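Local coordinates for protein Polyphosphate:AMP phosphotransferase (Meiothermus ruber H328, PDB 5O6M) that uses inorganic polyphosphate as phosphate donor to convert AMP to ADP and ADP to ATP, and also accepts other nucleoside mono- and diphosphates, at residues D[44-49]-D[246-251]; D[173-178]-D[198-203]. The protein carries 1 engineered substitution. One frame throughout, in Å; residues are numbered along the deposited sequence.

Contact 1 of 2, residues D[44-49]-D[246-251]; sequences EKLQEL and TLEGLA
Two long helices of the P-loop kinase fold, 29-53 and 232-249, meet where Leu46 presses against Leu247 and Glu248. The backbones come nearest at Leu46 and Leu247, whose CA atoms are 6.8 Å apart, and Leu46 is the residue that spans the interval from its side. With its CG beside the backbone N (chi1 -75°), the leucine sends both methyl groups forward. CD1 rests 4.1 Å from Leu247 CB, near the root of that side chain, the two leucine side chains meeting at a slant. The same methyl reaches the aliphatic part of Glu248, 4.0 Å from CG, and here the chains run at about a right angle. Leu46 CD2 comes only to 4.1 Å from Glu248 OE1, a loose approach.

In the fold, helix 29-53 leads into strand 57-64, the middle strand of the parallel sheet, whereas helix 232-249 follows the outermost strand 224-228 and sets Thr246 and Leu250 on strand 161-169. The contact therefore joins the first and last helices of the core.

Glu248 bends at its second torsion (chi2 -100°), and its OE2 forms a salt bridge with Arg42, one turn before Leu46 on the same helix, so that a charge pair sits next to the apolar touch. Replacing Leu46 by an alanine would probably open a gap beside Leu247 CB and leave the methylene of Glu248 without its apolar neighbour. Lys45 and Glu48, also on helix 29-53, pack on Glu187 and Arg75 of the second subunit.

Contact 2 of 2, residues D[173-178]-D[198-203]; sequences DEQRQR and EDRRLW
Gln175 and Arg200 both carry CG opposite the backbone N (chi1 178° and 166°) and continue as extended chains, which run antiparallel, side by side, until amide meets guanidinium. Arg200 NH1 donates to Gln175 OE1 over 3.2 Å. The oxygen lies in the guanidinium plane, whereas the donor stands somewhat off the carbonyl plane, and the N-H...O angle is 140°, so the bond is bent. Gln175 OE1 approaches the edge of the Trp203 indole, 2.9 Å from CE3, an unusually short distance whose exact value is doubtful. Gln175 NE2 donates to Asp66 O, fixing the amide. Above one face of the Arg200 guanidinium lies the aliphatic part of Arg176, Arg176 CG 3.6 Å from Arg200 NH2, while Arg176 NH2 turns back to Asp173 OD1, 2.7 Å away, in a salt bridge. Arg200 is further gripped: NH1 donates to Lys172 O, NH2 to Glu267 O of the second subunit. The bonds join helix 172-183 to helix 195-201, and the Trp203 edge contact adds the start of helix 203-217. Between the first two runs the segment bearing Arg193, which lines the ATP pocket; this position after strand 161-169 is consistent with the lid region of P-loop kinases.

How the contacts relate
Contact 2 is nested along the chain inside the long loop that contact 1 closes, yet the two stand apart in space: their centres are about 36 Å from each other, their nearest atoms about 22 Å, on opposite sides of the chain's centre. All strands of the parallel sheet fall between the segments of contact 1, four before contact 2 and 224-228 after it. Strand 161-169, on which helix 232-249 of contact 1 packs, runs on into helix 172-183 of contact 2. One contact thus brings together early and late helices of the PPK2 core, while the other joins neighbouring helices, with the Gln175 side chain about 9 Å from bound ATP. Both also touch the second subunit.

Contact 1 of 2, residues D[44-49]-D[246-251]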
ATOM      1  N   GLU D  44      15.821  -9.924  23.171  1.00 53.73           N
ATOM      2  CA  GLU D  44      16.545 -10.099  21.916  1.00 64.61           C
ATOM      3  C   GLU D  44      16.460 -11.543  21.443  1.00 56.58           C
ATOM      4  O   GLU D  44      16.139 -11.816  20.282  1.00 58.74           O
ATOM      5  CB  GLU D  44      18.010  -9.680  22.082  1.00 61.55           C
ATOM      6  CG  GLU D  44      18.236  -8.188  22.288  1.00 63.84           C
ATOM      7  CD  GLU D  44      19.699  -7.841  22.540  1.00 71.95           C
ATOM      8  OE1 GLU D  44      19.982  -6.673  22.888  1.00 55.98           O
ATOM      9  OE2 GLU D  44      20.565  -8.734  22.390  1.00 60.27           O
ATOM     10  N   LYS D  45      16.734 -12.488  22.345  1.00 65.89           N
ATOM     11  CA  LYS D  45      16.777 -13.894  21.955  1.00 64.85           C
ATOM     12  C   LYS D  45      15.389 -14.422  21.622  1.00 58.17           C
ATOM     13  O   LYS D  45      15.238 -15.250  20.715  1.00 71.31           O
ATOM     14  CB  LYS D  45      17.424 -14.719  23.069  1.00 70.09           C
ATOM     15  CG  LYS D  45      18.053 -16.028  22.608  1.00 85.38           C
ATOM     16  CD  LYS D  45      16.999 -17.036  22.179  1.00 82.26           C
ATOM     17  CE  LYS D  45      17.599 -18.420  22.004  1.00 88.40           C
ATOM     18  NZ  LYS D  45      16.557 -19.431  21.665  1.00 91.49           N
ATOM     19  N   LEU D  46      14.360 -13.963  22.343  1.00 54.61           N
ATOM     20  CA  LEU D  46      12.999 -14.411  22.046  1.00 64.18           C
ATOM     21  C   LEU D  46      12.516 -13.870  20.705  1.00 59.43           C
ATOM     22  O   LEU D  46      11.788 -14.557  19.976  1.00 62.03           O
ATOM     23  CB  LEU D  46      12.049 -13.996  23.170  1.00 57.26           C
ATOM     24  CG  LEU D  46      12.133 -14.794  24.472  1.00 53.15           C
ATOM     25  CD1 LEU D  46      11.672 -13.951  25.649  1.00 54.91           C
ATOM     26  CD2 LEU D  46      11.302 -16.062  24.369  1.00 50.87           C
ATOM     27  N   GLN D  47      12.908 -12.639  20.366  1.00 53.44           N
ATOM     28  CA  GLN D  47      12.536 -12.070  19.075  1.00 60.23           C
ATOM     29  C   GLN D  47      13.093 -12.906  17.925  1.00 65.94           C
ATOM     30  O   GLN D  47      12.397 -13.152  16.932  1.00 54.04           O
ATOM     31  CB  GLN D  47      13.019 -10.622  18.988  1.00 55.23           C
ATOM     32  CG  GLN D  47      12.612  -9.898  17.719  1.00 66.46           C
ATOM     33  CD  GLN D  47      13.516 -10.221  16.546  1.00 65.50           C
ATOM     34  OE1 GLN D  47      13.066 -10.297  15.403  1.00 64.45           O
ATOM     35  NE2 GLN D  47      14.800 -10.414  16.826  1.00 59.19           N
ATOM     36  N   GLU D  48      14.349 -13.352  18.041  1.00 61.47           N
ATOM     37  CA  GLU D  48      14.937 -14.170  16.983  1.00 59.39           C
ATOM     38  C   GLU D  48      14.171 -15.473  16.798  1.00 59.76           C
ATOM     39  O   GLU D  48      14.026 -15.961  15.672  1.00 64.98           O
ATOM     40  CB  GLU D  48      16.410 -14.454  17.289  1.00 68.71           C
ATOM     41  CG  GLU D  48      17.272 -13.209  17.464  1.00 73.26           C
ATOM     42  CD  GLU D  48      17.721 -12.620  16.136  1.00 75.05           C
ATOM     43  OE1 GLU D  48      18.427 -11.588  16.143  1.00 66.70           O
ATOM     44  OE2 GLU D  48      17.363 -13.188  15.082  1.00 94.95           O
ATOM     45  N   LEU D  49      13.667 -16.049  17.891  1.00 64.91           N
ATOM     46  CA  LEU D  49      12.805 -17.222  17.773  1.00 67.42           C
ATOM     47  C   LEU D  49      11.514 -16.879  17.034  1.00 54.83           C
ATOM     48  O   LEU D  49      11.133 -17.562  16.076  1.00 62.60           O
ATOM     49  CB  LEU D  49      12.508 -17.795  19.159  1.00 68.44           C
ATOM     50  CG  LEU D  49      13.221 -19.108  19.501  1.00 75.12           C
ATOM     51  CD1 LEU D  49      12.895 -19.542  20.923  1.00 79.65           C
ATOM     52  CD2 LEU D  49      12.874 -20.208  18.503  1.00 71.61           C
ATOM     53  N   THR D 246       5.123 -12.765  28.293  1.00 50.86           N
ATOM     54  CA  THR D 246       4.172 -13.063  27.226  1.00 52.40           C
ATOM     55  C   THR D 246       4.851 -13.805  26.079  1.00 46.79           C
ATOM     56  O   THR D 246       4.311 -14.782  25.548  1.00 45.40           O
ATOM     57  CB  THR D 246       3.517 -11.773  26.731  1.00 45.68           C
ATOM     58  OG1 THR D 246       2.917 -11.090  27.838  1.00 44.72           O
ATOM     59  CG2 THR D 246       2.443 -12.084  25.697  1.00 42.65           C
ATOM     60  N   LEU D 247       6.034 -13.340  25.667  1.00 56.15           N
ATOM     61  CA  LEU D 247       6.760 -14.019  24.597  1.00 59.28           C
ATOM     62  C   LEU D 247       7.185 -15.423  25.018  1.00 55.64           C
ATOM     63  O   LEU D 247       7.114 -16.364  24.218  1.00 56.96           O
ATOM     64  CB  LEU D 247       7.968 -13.182  24.172  1.00 56.28           C
ATOM     65  CG  LEU D 247       7.611 -11.877  23.457  1.00 49.70           C
ATOM     66  CD1 LEU D 247       8.843 -11.056  23.141  1.00 37.79           C
ATOM     67  CD2 LEU D 247       6.835 -12.181  22.181  1.00 50.45           C
ATOM     68  N   GLU D 248       7.628 -15.586  26.271  1.00 55.69           N
ATOM     69  CA  GLU D 248       7.964 -16.919  26.768  1.00 51.48           C
ATOM     70  C   GLU D 248       6.764 -17.853  26.694  1.00 54.34           C
ATOM     71  O   GLU D 248       6.904 -19.038  26.365  1.00 48.32           O
ATOM     72  CB  GLU D 248       8.474 -16.839  28.209  1.00 53.59           C
ATOM     73  CG  GLU D 248       9.752 -16.045  28.398  1.00 70.75           C
ATOM     74  CD  GLU D 248      10.978 -16.936  28.510  1.00 73.48           C
ATOM     75  OE1 GLU D 248      10.946 -18.068  27.976  1.00 62.71           O
ATOM     76  OE2 GLU D 248      11.970 -16.503  29.135  1.00 77.00           O
ATOM     77  N   GLY D 249       5.575 -17.337  27.008  1.00 53.98           N
ATOM     78  CA  GLY D 249       4.372 -18.148  26.983  1.00 52.79           C
ATOM     79  C   GLY D 249       4.032 -18.721  25.624  1.00 47.70           C
ATOM     80  O   GLY D 249       3.260 -19.681  25.544  1.00 48.52           O
ATOM     81  N   LEU D 250       4.594 -18.166  24.551  1.00 48.41           N
ATOM     82  CA  LEU D 250       4.258 -18.671  23.225  1.00 51.01           C
ATOM     83  C   LEU D 250       4.938 -19.995  22.905  1.00 54.33           C
ATOM     84  O   LEU D 250       4.506 -20.687  21.977  1.00 46.38           O
ATOM     85  CB  LEU D 250       4.612 -17.638  22.151  1.00 42.88           C
ATOM     86  CG  LEU D 250       3.872 -16.297  22.190  1.00 53.08           C
ATOM     87  CD1 LEU D 250       4.425 -15.351  21.129  1.00 51.96           C
ATOM     88  CD2 LEU D 250       2.365 -16.483  22.014  1.00 49.49           C
ATOM     89  N   ALA D 251       5.984 -20.363  23.650  1.00 56.67           N
ATOM     90  CA  ALA D 251       6.650 -21.655  23.477  1.00 54.51           C
ATOM     91  C   ALA D 251       7.130 -21.833  22.037  1.00 61.97           C
ATOM     92  O   ALA D 251       6.876 -22.852  21.389  1.00 46.44           O
ATOM     93  CB  ALA D 251       5.728 -22.800  23.899  1.00 45.63           C
TER

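Contact 2 of 2, residues D[173-178]-D[198-203]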
ATOM      1  N   ASP D 173       1.591  16.957  36.956  1.00 71.08           N
ATOM      2  CA  ASP D 173       2.797  17.710  37.283  1.00 62.51           C
ATOM      3  C   ASP D 173       4.026  17.100  36.619  1.00 68.09           C
ATOM      4  O   ASP D 173       4.942  17.825  36.212  1.00 64.09           O
ATOM      5  CB  ASP D 173       2.980  17.779  38.800  1.00 73.87           C
ATOM      6  CG  ASP D 173       4.400  18.137  39.202  1.00 75.23           C
ATOM      7  OD1 ASP D 173       4.821  19.289  38.957  1.00 65.99           O
ATOM      8  OD2 ASP D 173       5.093  17.264  39.768  1.00 71.07           O
ATOM      9  N   GLU D 174       4.068  15.770  36.503  1.00 63.99           N
ATOM     10  CA  GLU D 174       5.185  15.135  35.812  1.00 71.16           C
ATOM     11  C   GLU D 174       5.246  15.560  34.350  1.00 72.11           C
ATOM     12  O   GLU D 174       6.331  15.830  33.820  1.00 67.49           O
ATOM     13  CB  GLU D 174       5.098  13.617  35.928  1.00 61.04           C
ATOM     14  CG  GLU D 174       6.195  12.916  35.147  1.00 75.78           C
ATOM     15  CD  GLU D 174       7.580  13.219  35.691  1.00 71.92           C
ATOM     16  OE1 GLU D 174       7.693  13.552  36.888  1.00 74.86           O
ATOM     17  OE2 GLU D 174       8.554  13.145  34.913  1.00 72.79           O
ATOM     18  N   GLN D 175       4.095  15.624  33.677  1.00 63.46           N
ATOM     19  CA  GLN D 175       4.098  16.079  32.291  1.00 66.41           C
ATOM     20  C   GLN D 175       4.667  17.487  32.185  1.00 74.27           C
ATOM     21  O   GLN D 175       5.365  17.813  31.216  1.00 68.53           O
ATOM     22  CB  GLN D 175       2.686  16.043  31.708  1.00 58.58           C
ATOM     23  CG  GLN D 175       2.630  16.549  30.275  1.00 69.29           C
ATOM     24  CD  GLN D 175       1.220  16.696  29.742  1.00 73.65           C
ATOM     25  OE1 GLN D 175       0.340  17.226  30.420  1.00 83.21           O
ATOM     26  NE2 GLN D 175       0.997  16.220  28.522  1.00 72.34           N
ATOM     27  N   ARG D 176       4.383  18.336  33.178  1.00 72.48           N
ATOM     28  CA  ARG D 176       4.876  19.707  33.139  1.00 74.41           C
ATOM     29  C   ARG D 176       6.397  19.741  33.064  1.00 71.22           C
ATOM     30  O   ARG D 176       6.969  20.533  32.306  1.00 72.29           O
ATOM     31  CB  ARG D 176       4.380  20.479  34.362  1.00 74.85           C
ATOM     32  CG  ARG D 176       4.230  21.978  34.139  1.00 76.25           C
ATOM     33  CD  ARG D 176       5.057  22.797  35.128  1.00 79.80           C
ATOM     34  NE  ARG D 176       5.314  22.083  36.376  1.00 83.46           N
ATOM     35  CZ  ARG D 176       6.522  21.696  36.781  1.00 82.34           C
ATOM     36  NH1 ARG D 176       7.591  21.965  36.043  1.00 74.95           N
ATOM     37  NH2 ARG D 176       6.661  21.048  37.928  1.00 73.91           N
ATOM     38  N   GLN D 177       7.069  18.885  33.835  1.00 71.33           N
ATOM     39  CA  GLN D 177       8.529  18.867  33.816  1.00 75.40           C
ATOM     40  C   GLN D 177       9.058  18.389  32.470  1.00 74.39           C
ATOM     41  O   GLN D 177       9.953  19.013  31.887  1.00 71.76           O
ATOM     42  CB  GLN D 177       9.071  17.988  34.944  1.00 68.87           C
ATOM     43  CG  GLN D 177       8.533  18.317  36.322  1.00 71.70           C
ATOM     44  CD  GLN D 177       9.115  17.412  37.393  1.00 75.02           C
ATOM     45  OE1 GLN D 177       8.391  16.870  38.229  1.00 81.77           O
ATOM     46  NE2 GLN D 177      10.433  17.252  37.377  1.00 71.97           N
ATOM     47  N   ARG D 178       8.519  17.280  31.961  1.00 64.69           N
ATOM     48  CA  ARG D 178       9.017  16.743  30.699  1.00 64.69           C
ATOM     49  C   ARG D 178       8.793  17.726  29.555  1.00 66.94           C
ATOM     50  O   ARG D 178       9.666  17.896  28.698  1.00 68.57           O
ATOM     51  CB  ARG D 178       8.359  15.391  30.416  1.00 68.38           C
ATOM     52  CG  ARG D 178       8.581  14.399  31.549  1.00 61.00           C
ATOM     53  CD  ARG D 178       8.210  12.972  31.189  1.00 67.85           C
ATOM     54  NE  ARG D 178       8.583  12.063  32.271  1.00 76.53           N
ATOM     55  CZ  ARG D 178       8.422  10.744  32.240  1.00 80.61           C
ATOM     56  NH1 ARG D 178       7.887  10.161  31.173  1.00 74.05           N
ATOM     57  NH2 ARG D 178       8.802  10.008  33.277  1.00 60.33           N
ATOM     58  N   GLU D 198      -2.206  23.249  24.205  1.00 88.03           N
ATOM     59  CA  GLU D 198      -3.660  23.137  24.127  1.00 84.58           C
ATOM     60  C   GLU D 198      -4.142  21.768  24.585  1.00 78.96           C
ATOM     61  O   GLU D 198      -5.220  21.659  25.182  1.00 77.44           O
ATOM     62  CB  GLU D 198      -4.138  23.415  22.704  1.00 91.48           C
ATOM     63  CG  GLU D 198      -3.935  24.848  22.248  1.00100.88           C
ATOM     64  CD  GLU D 198      -4.411  25.075  20.826  1.00113.26           C
ATOM     65  OE1 GLU D 198      -4.773  24.087  20.152  1.00109.58           O
ATOM     66  OE2 GLU D 198      -4.422  26.243  20.381  1.00118.62           O
ATOM     67  N   ASP D 199      -3.371  20.712  24.311  1.00 82.16           N
ATOM     68  CA  ASP D 199      -3.727  19.396  24.830  1.00 83.89           C
ATOM     69  C   ASP D 199      -3.496  19.313  26.334  1.00 80.15           C
ATOM     70  O   ASP D 199      -4.252  18.636  27.039  1.00 71.74           O
ATOM     71  CB  ASP D 199      -2.933  18.307  24.106  1.00 85.05           C
ATOM     72  CG  ASP D 199      -3.418  18.077  22.683  1.00 81.51           C
ATOM     73  OD1 ASP D 199      -4.611  18.327  22.404  1.00 76.29           O
ATOM     74  OD2 ASP D 199      -2.601  17.649  21.840  1.00 81.02           O
ATOM     75  N   ARG D 200      -2.467  19.997  26.840  1.00 82.14           N
ATOM     76  CA  ARG D 200      -2.229  20.006  28.280  1.00 80.49           C
ATOM     77  C   ARG D 200      -3.348  20.731  29.013  1.00 79.54           C
ATOM     78  O   ARG D 200      -3.782  20.300  30.086  1.00 79.14           O
ATOM     79  CB  ARG D 200      -0.890  20.665  28.598  1.00 74.40           C
ATOM     80  CG  ARG D 200      -0.766  20.992  30.065  1.00 73.78           C
ATOM     81  CD  ARG D 200       0.649  21.271  30.494  1.00 76.55           C
ATOM     82  NE  ARG D 200       0.664  21.640  31.904  1.00 83.70           N
ATOM     83  CZ  ARG D 200       0.714  20.761  32.897  1.00 72.29           C
ATOM     84  NH1 ARG D 200       0.764  19.465  32.626  1.00 68.73           N
ATOM     85  NH2 ARG D 200       0.714  21.175  34.155  1.00 79.71           N
ATOM     86  N   ARG D 201      -3.812  21.844  28.448  1.00 73.03           N
ATOM     87  CA  ARG D 201      -4.930  22.574  29.031  1.00 73.23           C
ATOM     88  C   ARG D 201      -6.175  21.700  29.145  1.00 82.80           C
ATOM     89  O   ARG D 201      -7.024  21.943  30.012  1.00 80.21           O
ATOM     90  CB  ARG D 201      -5.183  23.826  28.192  1.00 70.26           C
ATOM     91  CG  ARG D 201      -6.390  24.647  28.563  1.00 76.10           C
ATOM     92  CD  ARG D 201      -6.570  25.743  27.529  1.00 70.40           C
ATOM     93  NE  ARG D 201      -6.934  25.198  26.225  1.00 93.58           N
ATOM     94  CZ  ARG D 201      -8.154  24.792  25.889  1.00 86.09           C
ATOM     95  NH1 ARG D 201      -9.149  24.875  26.761  1.00 86.49           N
ATOM     96  NH2 ARG D 201      -8.377  24.305  24.675  1.00 88.69           N
ATOM     97  N   LEU D 202      -6.300  20.684  28.288  1.00 78.68           N
ATOM     98  CA  LEU D 202      -7.396  19.722  28.318  1.00 74.78           C
ATOM     99  C   LEU D 202      -7.054  18.451  29.099  1.00 64.66           C
ATOM    100  O   LEU D 202      -7.673  17.409  28.863  1.00 74.97           O
ATOM    101  CB  LEU D 202      -7.813  19.350  26.892  1.00 71.44           C
ATOM    102  CG  LEU D 202      -8.455  20.415  26.007  1.00 73.13           C
ATOM    103  CD1 LEU D 202      -8.365  20.006  24.549  1.00 79.34           C
ATOM    104  CD2 LEU D 202      -9.907  20.629  26.403  1.00 80.75           C
ATOM    105  N   TRP D 203      -6.077  18.511  30.007  1.00 63.74           N
ATOM    106  CA  TRP D 203      -5.587  17.307  30.677  1.00 68.73           C
ATOM    107  C   TRP D 203      -6.722  16.429  31.199  1.00 70.45           C
ATOM    108  O   TRP D 203      -6.723  15.209  30.995  1.00 65.75           O
ATOM    109  CB  TRP D 203      -4.656  17.697  31.826  1.00 59.09           C
ATOM    110  CG  TRP D 203      -4.239  16.539  32.683  1.00 56.20           C
ATOM    111  CD1 TRP D 203      -4.930  16.009  33.734  1.00 57.72           C
ATOM    112  CD2 TRP D 203      -3.015  15.795  32.594  1.00 63.22           C
ATOM    113  NE1 TRP D 203      -4.228  14.966  34.285  1.00 65.65           N
ATOM    114  CE2 TRP D 203      -3.047  14.815  33.608  1.00 56.41           C
ATOM    115  CE3 TRP D 203      -1.902  15.855  31.749  1.00 57.80           C
ATOM    116  CZ2 TRP D 203      -2.010  13.905  33.800  1.00 59.73           C
ATOM    117  CZ3 TRP D 203      -0.872  14.950  31.945  1.00 56.15           C
ATOM    118  CH2 TRP D 203      -0.934  13.989  32.960  1.00 60.03           C
TER